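Long-range contacts in adenylate cyclase-like protein (Chlamydia trachomatis, PDB 4QO6), which forms part of the inner-membrane ring of the type III secretion system as the structural protein CdsD, represented here by its periplasmic region: residues L167-N173 against K196-L202; S151-V156 against K178-V182. Where two conformers were deposited one is given. Residue numbers count along the deposited sequence, not the author numbering.

Contact 1 of 2, residues L167-N173 against K196-L202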
loop_
_atom_site.group_PDB
_atom_site.type_symbol
_atom_site.label_atom_id
_atom_site.label_comp_id
_atom_site.label_asym_id
_atom_site.label_seq_id
_atom_site.Cartn_x
_atom_site.Cartn_y
_atom_site.Cartn_z
ATOM N N LEU A 167 -13.740 -9.445 16.779
ATOM C CA LEU A 167 -13.620 -10.509 17.769
ATOM C C LEU A 167 -14.964 -10.867 18.416
ATOM O O LEU A 167 -15.718 -9.996 18.865
ATOM C CB LEU A 167 -12.661 -10.082 18.857
ATOM C CG LEU A 167 -11.325 -9.556 18.347
ATOM C CD1 LEU A 167 -10.555 -8.974 19.507
ATOM C CD2 LEU A 167 -10.532 -10.642 17.626
ATOM N N THR A 168 -15.215 -12.163 18.495
ATOM C CA THR A 168 -16.384 -12.701 19.168
ATOM C C THR A 168 -16.001 -13.927 19.987
ATOM O O THR A 168 -14.969 -14.543 19.760
ATOM C CB THR A 168 -17.378 -13.192 18.135
ATOM O OG1 THR A 168 -16.668 -14.023 17.196
ATOM C CG2 THR A 168 -18.018 -11.985 17.416
ATOM N N GLY A 169 -16.866 -14.310 20.914
ATOM C CA GLY A 169 -16.629 -15.492 21.718
ATOM C C GLY A 169 -16.818 -15.124 23.149
ATOM O O GLY A 169 -17.493 -14.130 23.465
ATOM N N TYR A 170 -16.216 -15.933 24.017
ATOM C CA TYR A 170 -16.383 -15.805 25.469
ATOM C C TYR A 170 -15.046 -15.954 26.185
ATOM O O TYR A 170 -14.270 -16.776 25.803
ATOM C CB TYR A 170 -17.314 -16.897 25.975
ATOM C CG TYR A 170 -18.696 -16.927 25.378
ATOM C CD1 TYR A 170 -19.737 -16.187 25.937
ATOM C CD2 TYR A 170 -18.975 -17.749 24.319
ATOM C CE1 TYR A 170 -21.017 -16.234 25.415
ATOM C CE2 TYR A 170 -20.239 -17.806 23.773
ATOM C CZ TYR A 170 -21.261 -17.061 24.315
ATOM O OH TYR A 170 -22.507 -17.144 23.736
ATOM N N ILE A 171 -14.780 -15.154 27.198
ATOM C CA ILE A 171 -13.610 -15.368 28.072
ATOM C C ILE A 171 -13.994 -15.493 29.557
ATOM O O ILE A 171 -15.050 -14.990 29.986
ATOM C CB ILE A 171 -12.510 -14.286 27.944
ATOM C CG1 ILE A 171 -13.017 -12.903 28.317
ATOM C CG2 ILE A 171 -11.883 -14.311 26.564
ATOM C CD1 ILE A 171 -11.918 -11.907 28.609
ATOM N N ASN A 172 -13.102 -16.150 30.307
ATOM C CA ASN A 172 -13.227 -16.395 31.741
ATOM C C ASN A 172 -12.995 -15.076 32.434
ATOM O O ASN A 172 -12.090 -14.373 32.027
ATOM C CB ASN A 172 -12.143 -17.412 32.135
ATOM C CG ASN A 172 -12.263 -17.898 33.560
ATOM O OD1 ASN A 172 -11.995 -17.159 34.509
ATOM N ND2 ASN A 172 -12.631 -19.163 33.715
ATOM N N ASN A 173 -13.763 -14.755 33.478
ATOM C CA ASN A 173 -13.684 -13.398 34.085
ATOM C C ASN A 173 -12.306 -13.053 34.622
ATOM O O ASN A 173 -11.833 -11.930 34.460
ATOM C CB ASN A 173 -14.691 -13.194 35.219
ATOM C CG ASN A 173 -15.079 -11.730 35.394
ATOM O OD1 ASN A 173 -14.444 -10.990 36.144
ATOM N ND2 ASN A 173 -16.120 -11.310 34.694
ATOM N N LYS A 196 -12.642 -4.487 16.396
ATOM C CA LYS A 196 -13.958 -4.401 17.021
ATOM C C LYS A 196 -14.119 -5.601 17.959
ATOM O O LYS A 196 -14.255 -6.729 17.487
ATOM C CB LYS A 196 -15.092 -4.461 15.985
ATOM C CG LYS A 196 -15.181 -3.325 14.960
ATOM C CD LYS A 196 -15.897 -2.097 15.500
ATOM C CE LYS A 196 -15.965 -0.980 14.448
ATOM N NZ LYS A 196 -15.537 0.352 14.987
ATOM N N ASN A 197 -14.146 -5.329 19.267
ATOM C CA ASN A 197 -14.268 -6.347 20.306
ATOM C C ASN A 197 -15.705 -6.620 20.827
ATOM O O ASN A 197 -16.237 -5.806 21.543
ATOM C CB ASN A 197 -13.374 -5.914 21.453
ATOM C CG ASN A 197 -13.250 -6.953 22.528
ATOM O OD1 ASN A 197 -13.732 -8.056 22.409
ATOM N ND2 ASN A 197 -12.600 -6.590 23.583
ATOM N N PHE A 198 -16.311 -7.761 20.470
ATOM C CA PHE A 198 -17.643 -8.152 20.977
ATOM C C PHE A 198 -17.621 -9.353 21.978
ATOM O O PHE A 198 -18.663 -9.924 22.349
ATOM C CB PHE A 198 -18.580 -8.465 19.823
ATOM C CG PHE A 198 -18.839 -7.278 18.911
ATOM C CD1 PHE A 198 -19.657 -6.245 19.311
ATOM C CD2 PHE A 198 -18.261 -7.203 17.647
ATOM C CE1 PHE A 198 -19.889 -5.155 18.481
ATOM C CE2 PHE A 198 -18.497 -6.117 16.807
ATOM C CZ PHE A 198 -19.310 -5.090 17.225
ATOM N N VAL A 199 -16.425 -9.677 22.463
ATOM C CA VAL A 199 -16.222 -10.813 23.345
ATOM C C VAL A 199 -16.916 -10.637 24.692
ATOM O O VAL A 199 -16.753 -9.628 25.369
ATOM C CB VAL A 199 -14.726 -11.030 23.572
ATOM C CG1 VAL A 199 -14.449 -11.975 24.770
ATOM C CG2 VAL A 199 -14.139 -11.529 22.262
ATOM N N VAL A 200 -17.697 -11.646 25.062
ATOM C CA VAL A 200 -18.370 -11.630 26.359
ATOM C C VAL A 200 -17.401 -12.014 27.512
ATOM O O VAL A 200 -16.594 -12.942 27.425
ATOM C CB VAL A 200 -19.609 -12.551 26.320
ATOM C CG1 VAL A 200 -20.326 -12.597 27.678
ATOM C CG2 VAL A 200 -20.574 -12.091 25.226
ATOM N N LEU A 201 -17.488 -11.269 28.594
ATOM C CA LEU A 201 -16.749 -11.556 29.796
ATOM C C LEU A 201 -17.613 -12.409 30.774
ATOM O O LEU A 201 -18.561 -11.910 31.388
ATOM C CB LEU A 201 -16.345 -10.215 30.410
ATOM C CG LEU A 201 -15.427 -10.248 31.625
ATOM C CD1 LEU A 201 -14.179 -11.051 31.288
ATOM C CD2 LEU A 201 -15.066 -8.835 32.061
ATOM N N LEU A 202 -17.309 -13.699 30.909
ATOM C CA LEU A 202 -18.119 -14.560 31.780
ATOM C C LEU A 202 -17.780 -14.349 33.224
ATOM O O LEU A 202 -16.623 -14.378 33.589
ATOM C CB LEU A 202 -17.910 -16.028 31.463
ATOM C CG LEU A 202 -18.413 -16.391 30.091
ATOM C CD1 LEU A 202 -18.026 -17.828 29.789
ATOM C CD2 LEU A 202 -19.904 -16.192 29.977
#
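Five backbone hydrogen bonds join these neighbouring parallel strands. Leu167 N donates to Lys196 O (2.9 Å) and Phe198 N to Leu167 O (2.8 Å), so Leu167 bonds to the residues before and after its bridge partner Asn197. Further along, Val200 N reaches Gly169 O (3.0 Å), Ile171 N reaches Val200 O (2.9 Å) and Leu202 N reaches Ile171 O (2.8 Å). Between the two sets the regular pairing is interrupted on both strands, yet the register is kept: Leu167 pairs with Asn197 and, past the break, Tyr170 with Val200. At this break Gly169 adopts phi/psi of 130°/-158°, where a CB would collide with the preceding carbonyl, while Asn197 OD1 accepts from Val199 N (3.1 Å) in an Asx turn. The short segments 170-172 and 200-202 then run at 33° to each other, 4.8 Å apart at closest approach.

Apolar side chains pack on both faces. On one, Tyr170 CD1 lies 3.7 Å from Val200 CB, and Tyr170 CB lies 4.0 Å from Leu202 CD1. On the other, Ile171 CD1 meets Leu201 CD1 at 3.6 Å; Val199 fills the space between Leu167 and Ile171, its CG2 4.0 Å from Leu167 CB and its CG1 3.9 Å from Ile171 CG2. Leu167, Ile171 and Val199 also touch helix 176-187, through Val183 or Phe179. Strand 164-172, that helix and strand 194-202 make a beta-alpha-beta unit, whose parallel strands are paired here within the BON-family domain of the CdsD periplasmic region.

Contact 2 of 2, residues S151-V156 against K178-V182; sequences SGFANV and KFRTV
Segment 151-156 is an irregular loop facing helical residues 178-182; the CA atoms of Ser151 and Val182 are 7.2 Å apart and those of Phe153 and Phe179 8.2 Å. Ser151 points its CA-CB bond toward the helix, with OG 3.4 Å from Val182 CG2; its carbonyl O lies 3.1 Å from Lys178 CE. Gly152 ends the preceding helix in a Schellman motif, its positive phi (97°, psi 23°) suited to glycine. Phe153 (chi1 m, -70°) sets CZ 3.8 Å from Phe179 CB, and CE2 3.9 Å from Lys178 CG and 3.8 Å from Val182 CG2. Phe179 (chi1 t) directs its ring edge at the Phe153 face, a T-shaped stack with centroids 5.0 Å apart and planes at 73°. The chain then turns back, Val156 N bonding to Phe153 O (2.9 Å), and Val156 CG2 (chi1 t) comes 3.9 Å from Phe179 CE1. This hydrophobic cluster packs the loop between helix 137-150 and strand 157-161 onto helix 176-187, with Leu148 beside Val156 and Val182, and Ile171 of strand 164-172 touching both phenylalanines.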
loop_
_atom_site.group_PDB
_atom_site.type_symbol
_atom_site.label_atom_id
_atom_site.label_comp_id
_atom_site.label_asym_id
_atom_site.label_seq_id
_atom_site.Cartn_x
_atom_site.Cartn_y
_atom_site.Cartn_z
ATOM N N SER A 151 -1.725 -17.236 22.935
ATOM C CA SER A 151 -1.968 -16.537 24.163
ATOM C C SER A 151 -2.955 -17.238 25.118
ATOM O O SER A 151 -3.129 -16.778 26.216
ATOM C CB SER A 151 -2.449 -15.132 23.842
ATOM O OG SER A 151 -1.347 -14.240 23.850
ATOM N N GLY A 152 -3.564 -18.329 24.704
ATOM C CA GLY A 152 -4.566 -19.023 25.499
ATOM C C GLY A 152 -6.031 -18.686 25.157
ATOM O O GLY A 152 -6.919 -18.906 25.999
ATOM N N PHE A 153 -6.297 -18.204 23.924
ATOM C CA PHE A 153 -7.612 -17.681 23.557
ATOM C C PHE A 153 -8.152 -18.284 22.279
ATOM O O PHE A 153 -8.624 -17.581 21.386
ATOM C CB PHE A 153 -7.567 -16.147 23.473
ATOM C CG PHE A 153 -7.404 -15.467 24.822
ATOM C CD1 PHE A 153 -8.375 -15.608 25.810
ATOM C CD2 PHE A 153 -6.296 -14.645 25.098
ATOM C CE1 PHE A 153 -8.223 -14.967 27.065
ATOM C CE2 PHE A 153 -6.137 -14.010 26.343
ATOM C CZ PHE A 153 -7.124 -14.161 27.327
ATOM N N ALA A 154 -8.171 -19.610 22.226
ATOM C CA ALA A 154 -8.562 -20.330 21.019
ATOM C C ALA A 154 -10.020 -20.657 20.562
ATOM O O ALA A 154 -10.143 -20.883 19.368
ATOM C CB ALA A 154 -7.763 -21.637 20.971
ATOM N N ASN A 155 -11.138 -20.722 21.307
ATOM C CA ASN A 155 -11.670 -19.831 22.332
ATOM C C ASN A 155 -12.315 -18.571 21.612
ATOM O O ASN A 155 -13.470 -18.632 21.161
ATOM C CB ASN A 155 -10.630 -19.541 23.417
ATOM C CG ASN A 155 -11.243 -19.087 24.713
ATOM O OD1 ASN A 155 -12.463 -18.985 24.835
ATOM N ND2 ASN A 155 -10.391 -18.784 25.698
ATOM N N VAL A 156 -11.568 -17.477 21.468
ATOM C CA VAL A 156 -11.980 -16.288 20.708
ATOM C C VAL A 156 -11.747 -16.418 19.204
ATOM O O VAL A 156 -10.657 -16.859 18.749
ATOM C CB VAL A 156 -11.199 -15.078 21.201
ATOM C CG1 VAL A 156 -11.550 -13.800 20.428
ATOM C CG2 VAL A 156 -11.435 -14.925 22.688
ATOM N N LYS A 178 -5.334 -9.905 30.969
ATOM C CA LYS A 178 -4.525 -10.603 29.981
ATOM C C LYS A 178 -5.076 -10.388 28.563
ATOM O O LYS A 178 -4.316 -10.158 27.621
ATOM C CB LYS A 178 -4.467 -12.097 30.303
ATOM C CG LYS A 178 -3.730 -12.952 29.274
ATOM C CD LYS A 178 -3.076 -14.172 29.908
ATOM C CE LYS A 178 -2.997 -15.385 28.986
ATOM N NZ LYS A 178 -4.117 -16.357 29.255
ATOM N N PHE A 179 -6.396 -10.469 28.427
ATOM C CA PHE A 179 -7.064 -10.289 27.136
ATOM C C PHE A 179 -6.944 -8.868 26.560
ATOM O O PHE A 179 -6.677 -8.704 25.381
ATOM C CB PHE A 179 -8.541 -10.678 27.220
ATOM C CG PHE A 179 -9.220 -10.707 25.875
ATOM C CD1 PHE A 179 -8.849 -11.647 24.920
ATOM C CD2 PHE A 179 -10.217 -9.781 25.554
ATOM C CE1 PHE A 179 -9.471 -11.681 23.677
ATOM C CE2 PHE A 179 -10.841 -9.806 24.303
ATOM C CZ PHE A 179 -10.470 -10.757 23.369
ATOM N N ARG A 180 -7.166 -7.860 27.392
ATOM C CA ARG A 180 -6.910 -6.458 27.048
ATOM C C ARG A 180 -5.507 -6.257 26.463
ATOM O O ARG A 180 -5.300 -5.482 25.538
ATOM C CB ARG A 180 -7.048 -5.635 28.319
ATOM C CG ARG A 180 -6.876 -4.134 28.162
ATOM C CD ARG A 180 -7.621 -3.372 29.261
ATOM N NE ARG A 180 -9.004 -3.872 29.450
ATOM C CZ ARG A 180 -9.499 -4.431 30.564
ATOM N NH1 ARG A 180 -8.756 -4.573 31.657
ATOM N NH2 ARG A 180 -10.764 -4.850 30.589
ATOM N N THR A 181 -4.542 -6.956 27.042
ATOM C CA THR A 181 -3.157 -6.941 26.579
ATOM C C THR A 181 -3.049 -7.623 25.211
ATOM O O THR A 181 -2.474 -7.066 24.281
ATOM C CB THR A 181 -2.252 -7.608 27.652
ATOM O OG1 THR A 181 -2.209 -6.742 28.793
ATOM C CG2 THR A 181 -0.829 -7.884 27.159
ATOM N N VAL A 182 -3.623 -8.817 25.084
ATOM C CA VAL A 182 -3.634 -9.503 23.817
ATOM C C VAL A 182 -4.294 -8.655 22.715
ATOM O O VAL A 182 -3.839 -8.675 21.559
ATOM C CB VAL A 182 -4.344 -10.850 23.928
ATOM C CG1 VAL A 182 -4.654 -11.439 22.559
ATOM C CG2 VAL A 182 -3.491 -11.806 24.740
#

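In the fold
Contact 1 lies largely on the surface and is held by main-chain hydrogen bonds between two strands; contact 2 is buried, has no clear hydrogen bond across it and depends on aromatic and aliphatic packing. They meet on the face of the sheet that carries Ile171, their centres about 9 Å apart. Helix 176-187, which supplies one side of contact 2, is the connection between the two strands of contact 1. Phe179 rests on Ile171, Asn197 and Val199, while Phe153 and Val156 also reach Ile171. The sheet face bearing Ile171 and Val199 thus continues into the packing of contact 2, whereas Tyr170, Val200 and Leu202 lie on the opposite face. Both contacts belong to the BON-family domain.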